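Local structure of annexin A8 (1W3W) at residues A[24-29]-A[45-50]; A[51-56]-A[92-97]; A[84-89]-A[317-322]; A[99-104]-A[276-281]. The protein acts as an anticoagulant, indirectly inhibiting the thromboplastin-specific complex of the coagulation cascade, and binds phospholipid in a calcium-dependent way. One frame throughout, in Å; residues are numbered along the deposited sequence.

Contact 1. Residues A[24-29]-A[45-50]; sequences DPDAET and IDVLTK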
# COMPACT_ATOMS: atom_id res chain seq x y z
N ASP A 24 -18.36 16.35 -18.02
CA ASP A 24 -19.80 16.51 -17.87
C ASP A 24 -20.62 15.30 -18.31
O ASP A 24 -21.51 14.88 -17.59
CB ASP A 24 -20.29 17.79 -18.58
CG ASP A 24 -19.84 19.07 -17.89
OD1 ASP A 24 -19.29 19.03 -16.76
OD2 ASP A 24 -20.00 20.18 -18.41
N PRO A 25 -20.36 14.73 -19.49
CA PRO A 25 -21.10 13.53 -19.92
C PRO A 25 -20.94 12.34 -18.98
O PRO A 25 -21.91 11.66 -18.71
CB PRO A 25 -20.47 13.19 -21.28
CG PRO A 25 -19.82 14.45 -21.74
CD PRO A 25 -19.41 15.20 -20.51
N ASP A 26 -19.73 12.11 -18.48
CA ASP A 26 -19.50 11.04 -17.51
C ASP A 26 -20.32 11.26 -16.23
O ASP A 26 -20.89 10.32 -15.68
CB ASP A 26 -18.02 10.93 -17.17
CG ASP A 26 -17.21 10.23 -18.27
OD1 ASP A 26 -15.99 10.46 -18.34
OD2 ASP A 26 -17.70 9.43 -19.08
N ALA A 27 -20.35 12.49 -15.74
CA ALA A 27 -21.16 12.82 -14.56
C ALA A 27 -22.61 12.50 -14.84
O ALA A 27 -23.30 11.94 -14.00
CB ALA A 27 -20.99 14.30 -14.20
N GLU A 28 -23.09 12.85 -16.03
CA GLU A 28 -24.46 12.54 -16.42
C GLU A 28 -24.73 11.04 -16.52
O GLU A 28 -25.79 10.58 -16.13
CB GLU A 28 -24.82 13.22 -17.74
CG GLU A 28 -26.32 13.30 -17.97
CD GLU A 28 -26.66 13.90 -19.31
OE1 GLU A 28 -26.19 13.36 -20.33
OE2 GLU A 28 -27.40 14.91 -19.34
N THR A 29 -23.77 10.28 -17.02
CA THR A 29 -23.92 8.84 -17.04
C THR A 29 -24.10 8.28 -15.64
O THR A 29 -24.95 7.43 -15.41
CB THR A 29 -22.70 8.19 -17.70
OG1 THR A 29 -22.63 8.60 -19.06
CG2 THR A 29 -22.87 6.69 -17.78
N ILE A 45 -19.14 0.97 -13.32
CA ILE A 45 -17.86 0.32 -13.64
C ILE A 45 -17.25 0.92 -14.90
O ILE A 45 -16.08 1.27 -14.90
CB ILE A 45 -18.06 -1.22 -13.82
CG1 ILE A 45 -18.45 -1.87 -12.50
CG2 ILE A 45 -16.77 -1.90 -14.38
CD1 ILE A 45 -18.89 -3.32 -12.67
N ASP A 46 -18.05 1.10 -15.94
CA ASP A 46 -17.55 1.54 -17.24
C ASP A 46 -17.00 2.94 -17.21
O ASP A 46 -16.12 3.25 -17.98
CB ASP A 46 -18.64 1.46 -18.31
CG ASP A 46 -18.95 0.03 -18.72
OD1 ASP A 46 -18.27 -0.91 -18.27
OD2 ASP A 46 -19.88 -0.24 -19.49
N VAL A 47 -17.51 3.80 -16.33
CA VAL A 47 -16.96 5.14 -16.20
C VAL A 47 -15.77 5.15 -15.23
O VAL A 47 -14.66 5.56 -15.59
CB VAL A 47 -18.05 6.15 -15.74
CG1 VAL A 47 -17.44 7.50 -15.40
CG2 VAL A 47 -19.13 6.31 -16.81
N LEU A 48 -15.98 4.71 -14.00
CA LEU A 48 -14.99 4.95 -12.96
C LEU A 48 -13.72 4.12 -13.07
O LEU A 48 -12.66 4.61 -12.69
CB LEU A 48 -15.61 4.83 -11.57
CG LEU A 48 -16.72 5.85 -11.36
CD1 LEU A 48 -17.36 5.64 -10.01
CD2 LEU A 48 -16.18 7.28 -11.49
N THR A 49 -13.80 2.89 -13.58
CA THR A 49 -12.57 2.08 -13.79
C THR A 49 -11.85 2.35 -15.10
O THR A 49 -10.75 1.84 -15.28
CB THR A 49 -12.83 0.57 -13.71
OG1 THR A 49 -13.64 0.14 -14.82
CG2 THR A 49 -13.58 0.20 -12.46
N LYS A 50 -12.45 3.12 -16.01
CA LYS A 50 -11.80 3.46 -17.27
C LYS A 50 -11.31 4.90 -17.34
O LYS A 50 -10.78 5.30 -18.36
CB LYS A 50 -12.75 3.18 -18.45
CG LYS A 50 -13.08 1.70 -18.67
CD LYS A 50 -11.83 0.89 -18.97
CE LYS A 50 -12.12 -0.61 -19.16
NZ LYS A 50 -10.94 -1.43 -18.72
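The two methyls of Val47 meet Asp26 and Thr29 on the facing helix. CG1 of Val47 lies against the base of Asp26, 3.9 Å from its CB. CG2 of Val47 meets the methyl of Thr29, with CG2 to CG2 also 3.9 Å. The side chains cross at a slant. Val47 can split its methyls this way because its CG1 stands opposite the backbone N (chi1 171°), which leaves CG2 beside that N. With an alanine in place of Val47, the Asp26 CB and the Thr29 methyl would probably lose their partners and a gap open between the two helices. The contact joins helix 24-34 to helix 41-48, which follow each other in the first annexin repeat, assigned by prediction. Leu30 also touches Val47. Further out, the Asp26 carboxylate is held by a salt bridge from its OD1 to Arg51 NE, and the Asp26 side chain also packs on Ile59 of helix 53-67. Past Val47, Thr49 OG1 bonds to Ile45 O at 2.7 Å. Thr49 N binds the same oxygen from the opposite face of the carbonyl plane. Thr49 OG1 is also hydrogen-bonded to Ser321 OG of helix 313-323.

Contact 2. Residues A[51-56]-A[92-97]; sequences RSNTQR and YPPYRY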
# COMPACT_ATOMS: atom_id res chain seq x y z
N ARG A 51 -11.51 5.68 -16.29
CA ARG A 51 -10.97 7.03 -16.21
C ARG A 51 -9.88 7.06 -15.15
O ARG A 51 -9.88 6.26 -14.24
CB ARG A 51 -12.06 8.05 -15.86
CG ARG A 51 -13.22 8.12 -16.85
CD ARG A 51 -12.87 8.71 -18.23
NE ARG A 51 -14.10 8.77 -19.02
CZ ARG A 51 -14.50 7.84 -19.88
NH1 ARG A 51 -13.75 6.79 -20.19
NH2 ARG A 51 -15.67 8.00 -20.48
N SER A 52 -8.95 7.99 -15.26
CA SER A 52 -7.88 8.13 -14.29
C SER A 52 -8.40 8.79 -13.01
O SER A 52 -9.48 9.39 -12.99
CB SER A 52 -6.75 8.96 -14.88
OG SER A 52 -7.13 10.32 -15.01
N ASN A 53 -7.60 8.73 -11.96
CA ASN A 53 -7.99 9.31 -10.69
C ASN A 53 -8.31 10.79 -10.85
O ASN A 53 -9.32 11.28 -10.34
CB ASN A 53 -6.90 9.07 -9.65
CG ASN A 53 -7.31 9.50 -8.28
OD1 ASN A 53 -7.40 10.69 -8.02
ND2 ASN A 53 -7.60 8.55 -7.41
N THR A 54 -7.48 11.51 -11.60
CA THR A 54 -7.66 12.95 -11.74
C THR A 54 -8.93 13.25 -12.53
O THR A 54 -9.66 14.17 -12.18
CB THR A 54 -6.39 13.59 -12.34
OG1 THR A 54 -5.33 13.47 -11.38
CG2 THR A 54 -6.56 15.09 -12.50
N GLN A 55 -9.21 12.45 -13.55
CA GLN A 55 -10.46 12.57 -14.28
C GLN A 55 -11.67 12.30 -13.38
O GLN A 55 -12.67 12.99 -13.50
CB GLN A 55 -10.49 11.65 -15.48
CG GLN A 55 -9.54 12.06 -16.58
CD GLN A 55 -9.46 11.05 -17.70
OE1 GLN A 55 -9.57 9.85 -17.47
NE2 GLN A 55 -9.26 11.53 -18.93
N ARG A 56 -11.58 11.30 -12.51
CA ARG A 56 -12.61 11.08 -11.50
C ARG A 56 -12.88 12.30 -10.61
O ARG A 56 -14.02 12.55 -10.27
CB ARG A 56 -12.28 9.90 -10.60
CG ARG A 56 -12.30 8.56 -11.28
CD ARG A 56 -11.98 7.41 -10.29
NE ARG A 56 -11.27 6.39 -11.04
CZ ARG A 56 -10.06 5.92 -10.78
NH1 ARG A 56 -9.37 6.26 -9.70
NH2 ARG A 56 -9.56 5.04 -11.64
N TYR A 92 -11.02 8.44 -3.92
CA TYR A 92 -10.07 9.18 -3.11
C TYR A 92 -8.86 9.60 -3.94
O TYR A 92 -8.28 8.79 -4.67
CB TYR A 92 -9.61 8.37 -1.88
CG TYR A 92 -10.58 8.47 -0.73
CD1 TYR A 92 -11.73 7.72 -0.72
CD2 TYR A 92 -10.34 9.33 0.33
CE1 TYR A 92 -12.65 7.82 0.32
CE2 TYR A 92 -11.25 9.44 1.38
CZ TYR A 92 -12.40 8.68 1.37
OH TYR A 92 -13.32 8.78 2.39
N PRO A 93 -8.44 10.86 -3.82
CA PRO A 93 -7.16 11.25 -4.41
C PRO A 93 -6.02 10.46 -3.76
O PRO A 93 -6.15 9.99 -2.62
CB PRO A 93 -7.04 12.75 -4.07
CG PRO A 93 -8.39 13.18 -3.62
CD PRO A 93 -9.10 11.97 -3.11
N PRO A 94 -4.91 10.30 -4.46
CA PRO A 94 -3.71 9.73 -3.84
C PRO A 94 -3.31 10.50 -2.56
O PRO A 94 -3.58 11.70 -2.45
CB PRO A 94 -2.64 9.88 -4.92
CG PRO A 94 -3.24 10.62 -6.00
CD PRO A 94 -4.70 10.66 -5.86
N TYR A 95 -2.71 9.78 -1.61
CA TYR A 95 -2.23 10.33 -0.33
C TYR A 95 -3.36 10.51 0.66
O TYR A 95 -3.25 10.05 1.80
CB TYR A 95 -1.39 11.61 -0.51
CG TYR A 95 -0.41 11.48 -1.65
CD1 TYR A 95 0.35 10.32 -1.81
CD2 TYR A 95 -0.28 12.49 -2.60
CE1 TYR A 95 1.22 10.18 -2.87
CE2 TYR A 95 0.58 12.35 -3.67
CZ TYR A 95 1.33 11.19 -3.80
OH TYR A 95 2.19 11.04 -4.86
N ARG A 96 -4.43 11.15 0.25
CA ARG A 96 -5.65 11.13 1.04
C ARG A 96 -6.20 9.73 1.19
O ARG A 96 -6.72 9.39 2.25
CB ARG A 96 -6.70 12.06 0.43
CG ARG A 96 -6.28 13.51 0.49
CD ARG A 96 -7.40 14.52 0.29
NE ARG A 96 -8.57 14.16 1.10
CZ ARG A 96 -9.80 14.62 0.90
NH1 ARG A 96 -10.06 15.48 -0.09
NH2 ARG A 96 -10.79 14.21 1.69
N TYR A 97 -6.05 8.89 0.16
CA TYR A 97 -6.50 7.50 0.24
C TYR A 97 -5.76 6.73 1.32
O TYR A 97 -6.38 6.09 2.17
CB TYR A 97 -6.30 6.79 -1.10
CG TYR A 97 -6.73 5.35 -1.07
CD1 TYR A 97 -7.98 4.99 -0.54
CD2 TYR A 97 -5.91 4.35 -1.56
CE1 TYR A 97 -8.38 3.66 -0.52
CE2 TYR A 97 -6.32 3.03 -1.55
CZ TYR A 97 -7.55 2.69 -1.02
OH TYR A 97 -7.94 1.36 -1.00
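Asn53, in the first turn of helix 53-67, stands beside the extended segment 92-94, with its CA 6.6 Å from that of Pro93. The Asn53 amide makes the contact. Its ND2 donates to Tyr92 O at 2.8 Å, with a nearly straight N-H...O angle of 164°. The oxygen lies in the plane of the amide, but the donor is tilted 34° from the carbonyl plane of Tyr92. The other branch, OD1, rests against the two prolines. It is 3.5 Å from Pro94 CD and 3.7 Å from Pro93 CA. With CG trans to the backbone N (chi1 -174°), the amide is carried out to the linker. OD1 also accepts from Gln57 NE2, one turn on, so both ends of the amide are bonded and its rotation is fixed. The helix start is held as well. Ser52 is its N-cap. Ser52 N donates to Gln55 OE1 at 3.0 Å, and Gln55 N returns a weak bond to Ser52 OG at 3.3 Å. Outside the pair, Asn53 N is bonded to Glu285 OE2. The Arg56 guanidinium lies with one face against the backbone of Ser52 and Asn53, and its NH1 bonds Leu90 O at the end of helix 81-91. On the linker side, Pro94 CB sits over the centre of the Tyr95 ring. Tyr95 is the N-cap of helix 96-107. The arrangement therefore combines a capping box at the start of one helix with a linker with two prolines that spans the boundary of the predicted first and second annexin repeats.

Contact 3. Residues A[84-89]-A[317-322]; sequences ERLIVA and NALLSL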
# COMPACT_ATOMS: atom_id res chain seq x y z
N GLU A 84 -19.06 -1.50 -3.23
CA GLU A 84 -19.01 -0.15 -2.67
C GLU A 84 -17.62 0.23 -2.14
O GLU A 84 -17.15 1.35 -2.36
CB GLU A 84 -20.03 0.01 -1.55
CG GLU A 84 -20.11 1.43 -1.00
CD GLU A 84 -19.36 1.64 0.30
OE1 GLU A 84 -19.37 2.79 0.78
OE2 GLU A 84 -18.76 0.69 0.86
N ARG A 85 -16.95 -0.68 -1.45
CA ARG A 85 -15.65 -0.35 -0.87
C ARG A 85 -14.65 -0.03 -1.97
O ARG A 85 -13.85 0.89 -1.83
CB ARG A 85 -15.11 -1.50 -0.03
CG ARG A 85 -15.62 -1.53 1.41
CD ARG A 85 -14.62 -2.18 2.39
NE ARG A 85 -14.72 -3.63 2.38
CZ ARG A 85 -13.79 -4.48 2.85
NH1 ARG A 85 -12.64 -4.03 3.37
NH2 ARG A 85 -14.01 -5.78 2.78
N LEU A 86 -14.68 -0.81 -3.05
CA LEU A 86 -13.77 -0.62 -4.17
C LEU A 86 -14.04 0.68 -4.92
O LEU A 86 -13.11 1.42 -5.23
CB LEU A 86 -13.86 -1.79 -5.14
CG LEU A 86 -13.06 -1.66 -6.43
CD1 LEU A 86 -11.54 -1.58 -6.17
CD2 LEU A 86 -13.38 -2.82 -7.32
N ILE A 87 -15.30 0.93 -5.23
CA ILE A 87 -15.67 2.11 -6.00
C ILE A 87 -15.34 3.37 -5.21
O ILE A 87 -14.84 4.33 -5.77
CB ILE A 87 -17.18 2.07 -6.41
CG1 ILE A 87 -17.44 0.92 -7.39
CG2 ILE A 87 -17.62 3.36 -7.02
CD1 ILE A 87 -16.79 1.07 -8.75
N VAL A 88 -15.60 3.35 -3.90
CA VAL A 88 -15.35 4.53 -3.08
C VAL A 88 -13.85 4.76 -2.96
O VAL A 88 -13.39 5.90 -2.98
CB VAL A 88 -15.99 4.40 -1.67
CG1 VAL A 88 -15.42 5.42 -0.71
CG2 VAL A 88 -17.50 4.57 -1.77
N ALA A 89 -13.08 3.67 -2.85
CA ALA A 89 -11.62 3.74 -2.82
C ALA A 89 -11.07 4.45 -4.07
O ALA A 89 -10.17 5.27 -3.96
CB ALA A 89 -11.01 2.35 -2.70
N ASN A 317 -15.94 -7.90 -11.44
CA ASN A 317 -15.88 -7.30 -12.76
C ASN A 317 -15.21 -5.94 -12.73
O ASN A 317 -14.50 -5.58 -13.67
CB ASN A 317 -17.26 -7.24 -13.39
CG ASN A 317 -17.77 -8.61 -13.79
OD1 ASN A 317 -16.98 -9.50 -14.18
ND2 ASN A 317 -19.08 -8.81 -13.69
N ALA A 318 -15.41 -5.19 -11.65
CA ALA A 318 -14.74 -3.93 -11.46
C ALA A 318 -13.24 -4.14 -11.27
O ALA A 318 -12.44 -3.41 -11.83
CB ALA A 318 -15.33 -3.18 -10.27
N LEU A 319 -12.84 -5.13 -10.47
CA LEU A 319 -11.41 -5.40 -10.27
C LEU A 319 -10.73 -5.76 -11.58
O LEU A 319 -9.64 -5.26 -11.88
CB LEU A 319 -11.19 -6.52 -9.26
CG LEU A 319 -11.34 -6.18 -7.78
CD1 LEU A 319 -11.30 -7.43 -6.96
CD2 LEU A 319 -10.26 -5.23 -7.32
N LEU A 320 -11.39 -6.61 -12.37
CA LEU A 320 -10.82 -7.05 -13.64
C LEU A 320 -10.74 -5.90 -14.64
O LEU A 320 -9.81 -5.84 -15.42
CB LEU A 320 -11.63 -8.23 -14.22
CG LEU A 320 -11.56 -9.55 -13.43
CD1 LEU A 320 -12.51 -10.61 -14.03
CD2 LEU A 320 -10.13 -10.09 -13.42
N SER A 321 -11.70 -4.98 -14.61
CA SER A 321 -11.69 -3.80 -15.48
C SER A 321 -10.48 -2.92 -15.17
O SER A 321 -9.80 -2.43 -16.07
CB SER A 321 -12.99 -3.03 -15.35
OG SER A 321 -13.07 -1.95 -16.26
N LEU A 322 -10.17 -2.78 -13.87
CA LEU A 322 -9.02 -2.00 -13.41
C LEU A 322 -7.70 -2.64 -13.79
O LEU A 322 -6.79 -1.97 -14.25
CB LEU A 322 -9.05 -1.89 -11.88
CG LEU A 322 -9.80 -0.72 -11.28
CD1 LEU A 322 -9.84 -0.93 -9.77
CD2 LEU A 322 -9.15 0.61 -11.64
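Leu86 sets its two methyls against Ala318, Leu319 and Leu322. Its CD2 is 3.6 Å from Ala318 CB and 3.9 Å from Leu319 CD2. Its CD1 is 4.0 Å from Leu322 CD1. Leu86 extends straight from its helix, with CG opposite the backbone N (chi1 174°). A chi2 of 64° then turns the two methyls to different partners. Leu319 behaves otherwise. Its CG lies beside its own backbone N, and its CD2 comes back to meet both methyls of Leu86. Leu86 and Leu322 lie alongside each other, pointing opposite ways. A serine in place of Leu86 would probably leave the Ala318 methyl and the ends of Leu319 and Leu322 facing a gap, with a polar group in a buried apolar seam. The two helical segments run roughly the same way, 35° apart, with their axes 10.7 Å from each other. The seam joins the predicted first and fourth annexin repeats. Helix 273-283 closes one flank, with Val281 on Leu86 and Leu276 on Leu319. Helix 41-48 also lies alongside, where Leu48 touches Ile87 and Ile45 touches Ala318.

Contact 4. Residues A[99-104]-A[276-281]; sequences AKELHD and LIRNIV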
# COMPACT_ATOMS: atom_id res chain seq x y z
N ALA A 99 -4.06 7.96 3.84
CA ALA A 99 -4.43 8.56 5.12
C ALA A 99 -5.74 7.97 5.66
O ALA A 99 -5.84 7.70 6.86
CB ALA A 99 -4.54 10.05 4.99
N LYS A 100 -6.72 7.77 4.79
CA LYS A 100 -7.97 7.15 5.19
C LYS A 100 -7.76 5.70 5.63
O LYS A 100 -8.28 5.29 6.66
CB LYS A 100 -8.99 7.20 4.05
CG LYS A 100 -10.36 6.54 4.38
CD LYS A 100 -10.75 5.50 3.33
CE LYS A 100 -12.23 5.12 3.42
NZ LYS A 100 -12.60 4.59 4.76
N GLU A 101 -6.98 4.94 4.87
CA GLU A 101 -6.67 3.56 5.23
C GLU A 101 -5.96 3.48 6.59
O GLU A 101 -6.26 2.59 7.39
CB GLU A 101 -5.82 2.90 4.15
CG GLU A 101 -6.59 2.63 2.87
CD GLU A 101 -7.64 1.55 3.04
OE1 GLU A 101 -8.82 1.83 2.74
OE2 GLU A 101 -7.30 0.43 3.46
N LEU A 102 -5.02 4.38 6.85
CA LEU A 102 -4.29 4.38 8.11
C LEU A 102 -5.22 4.72 9.30
O LEU A 102 -5.16 4.09 10.36
CB LEU A 102 -3.12 5.37 8.06
CG LEU A 102 -1.94 4.97 7.16
CD1 LEU A 102 -1.03 6.17 6.89
CD2 LEU A 102 -1.14 3.82 7.76
N HIS A 103 -6.08 5.71 9.09
CA HIS A 103 -7.09 6.09 10.09
C HIS A 103 -8.01 4.93 10.41
O HIS A 103 -8.23 4.62 11.58
CB HIS A 103 -7.92 7.27 9.59
CG HIS A 103 -8.88 7.83 10.61
ND1 HIS A 103 -8.50 8.74 11.57
CD2 HIS A 103 -10.21 7.64 10.78
CE1 HIS A 103 -9.55 9.08 12.30
NE2 HIS A 103 -10.60 8.43 11.83
N ASP A 104 -8.53 4.28 9.36
CA ASP A 104 -9.39 3.12 9.52
C ASP A 104 -8.68 1.99 10.27
O ASP A 104 -9.32 1.27 11.03
CB ASP A 104 -9.87 2.57 8.18
CG ASP A 104 -10.91 3.45 7.51
OD1 ASP A 104 -11.36 4.46 8.10
OD2 ASP A 104 -11.29 3.20 6.35
N LEU A 276 -6.47 -6.54 -1.00
CA LEU A 276 -6.64 -6.62 -2.45
C LEU A 276 -7.04 -5.26 -3.04
O LEU A 276 -6.42 -4.77 -3.98
CB LEU A 276 -7.69 -7.68 -2.76
CG LEU A 276 -8.00 -8.06 -4.21
CD1 LEU A 276 -6.78 -8.58 -4.95
CD2 LEU A 276 -9.09 -9.12 -4.19
N ILE A 277 -8.07 -4.65 -2.47
CA ILE A 277 -8.56 -3.37 -2.95
C ILE A 277 -7.47 -2.30 -2.86
O ILE A 277 -7.19 -1.62 -3.84
CB ILE A 277 -9.81 -2.95 -2.14
CG1 ILE A 277 -11.01 -3.82 -2.57
CG2 ILE A 277 -10.08 -1.45 -2.30
CD1 ILE A 277 -12.21 -3.76 -1.64
N ARG A 278 -6.86 -2.17 -1.69
CA ARG A 278 -5.92 -1.09 -1.43
C ARG A 278 -4.71 -1.13 -2.35
O ARG A 278 -4.27 -0.10 -2.87
CB ARG A 278 -5.46 -1.12 0.03
CG ARG A 278 -4.56 0.03 0.44
CD ARG A 278 -4.18 0.02 1.93
NE ARG A 278 -3.63 -1.28 2.30
CZ ARG A 278 -4.27 -2.24 2.98
NH1 ARG A 278 -5.50 -2.09 3.41
NH2 ARG A 278 -3.66 -3.38 3.20
N ASN A 279 -4.17 -2.32 -2.56
CA ASN A 279 -2.99 -2.46 -3.39
C ASN A 279 -3.26 -2.28 -4.86
O ASN A 279 -2.46 -1.65 -5.56
CB ASN A 279 -2.28 -3.76 -3.06
CG ASN A 279 -1.59 -3.69 -1.73
OD1 ASN A 279 -2.10 -4.15 -0.70
ND2 ASN A 279 -0.46 -3.03 -1.72
N ILE A 280 -4.39 -2.79 -5.35
CA ILE A 280 -4.76 -2.59 -6.75
C ILE A 280 -5.07 -1.12 -7.01
O ILE A 280 -4.59 -0.55 -7.98
CB ILE A 280 -5.93 -3.52 -7.17
CG1 ILE A 280 -5.39 -4.94 -7.34
CG2 ILE A 280 -6.57 -3.03 -8.47
CD1 ILE A 280 -6.39 -5.95 -7.78
N VAL A 281 -5.85 -0.51 -6.12
CA VAL A 281 -6.25 0.87 -6.31
C VAL A 281 -5.06 1.82 -6.23
O VAL A 281 -4.89 2.66 -7.10
CB VAL A 281 -7.34 1.27 -5.32
CG1 VAL A 281 -7.55 2.79 -5.34
CG2 VAL A 281 -8.65 0.55 -5.67
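Glu101 and Arg278 join helix 96-107 of the predicted second repeat to helix 273-283 of the predicted fourth, where annexins have a central hydrophilic channel lined by helices of these two repeats. The pair also lies near the centre of the chain. The nearest CA atoms, those of Glu101 and Arg278, are 8.2 Å apart, and the two long side chains fill the space between. The aliphatic part of Arg278 runs over that of Glu101, with Arg278 CD 3.7 Å from Glu101 CG. Arg278 leaves its helix extended, then bends at chi3 (53°), which turns the guanidinium so that NH1 faces the glutamate. Glu101 bends too, at its second torsion, which brings OE2 up to the guanidinium. The carboxylate and guanidinium planes are 31° apart, so the groups are not coplanar. Only OE2 of Glu101 is bonded to the guanidinium. Arg278 has a second acidic partner: its NE forms a salt bridge with Glu118 OE2 of helix 113-122. Two carboxylates thus share one arginine, which would probably offset the cost of burying its charge. Its NH2 has a weak bond to Thr275 OG1 one turn earlier in its own helix. The bond between the two helices is a salt bridge at the edge of the guanidinium. Arg278 NH1 donates to Glu101 OE2 at 3.1 Å, with an N-H...O angle of 162°, and meets the oxygen nearly along its C-O bond.

Overall arrangement
Contact 4 is the most central, and contact 1 lies on the same side of the chain's centre as contacts 2 and 3. Contacts 2, 3 and 4 are about 13 Å apart, centre to centre; contact 1 is about 23 Å from contact 4. Along the chain contact 1 closes before the others open, contacts 2 and 3 alternate, and both segments of contact 4 fall between those of contact 3. Contact 1 stays in the predicted first repeat, contact 2 reaches into the second, and contacts 3 and 4 bring in the fourth. Contacts 2 and 4 share helix 96-107. Tyr97 touches Ala89 and helix 273-283, so parts of all three repeats meet around it.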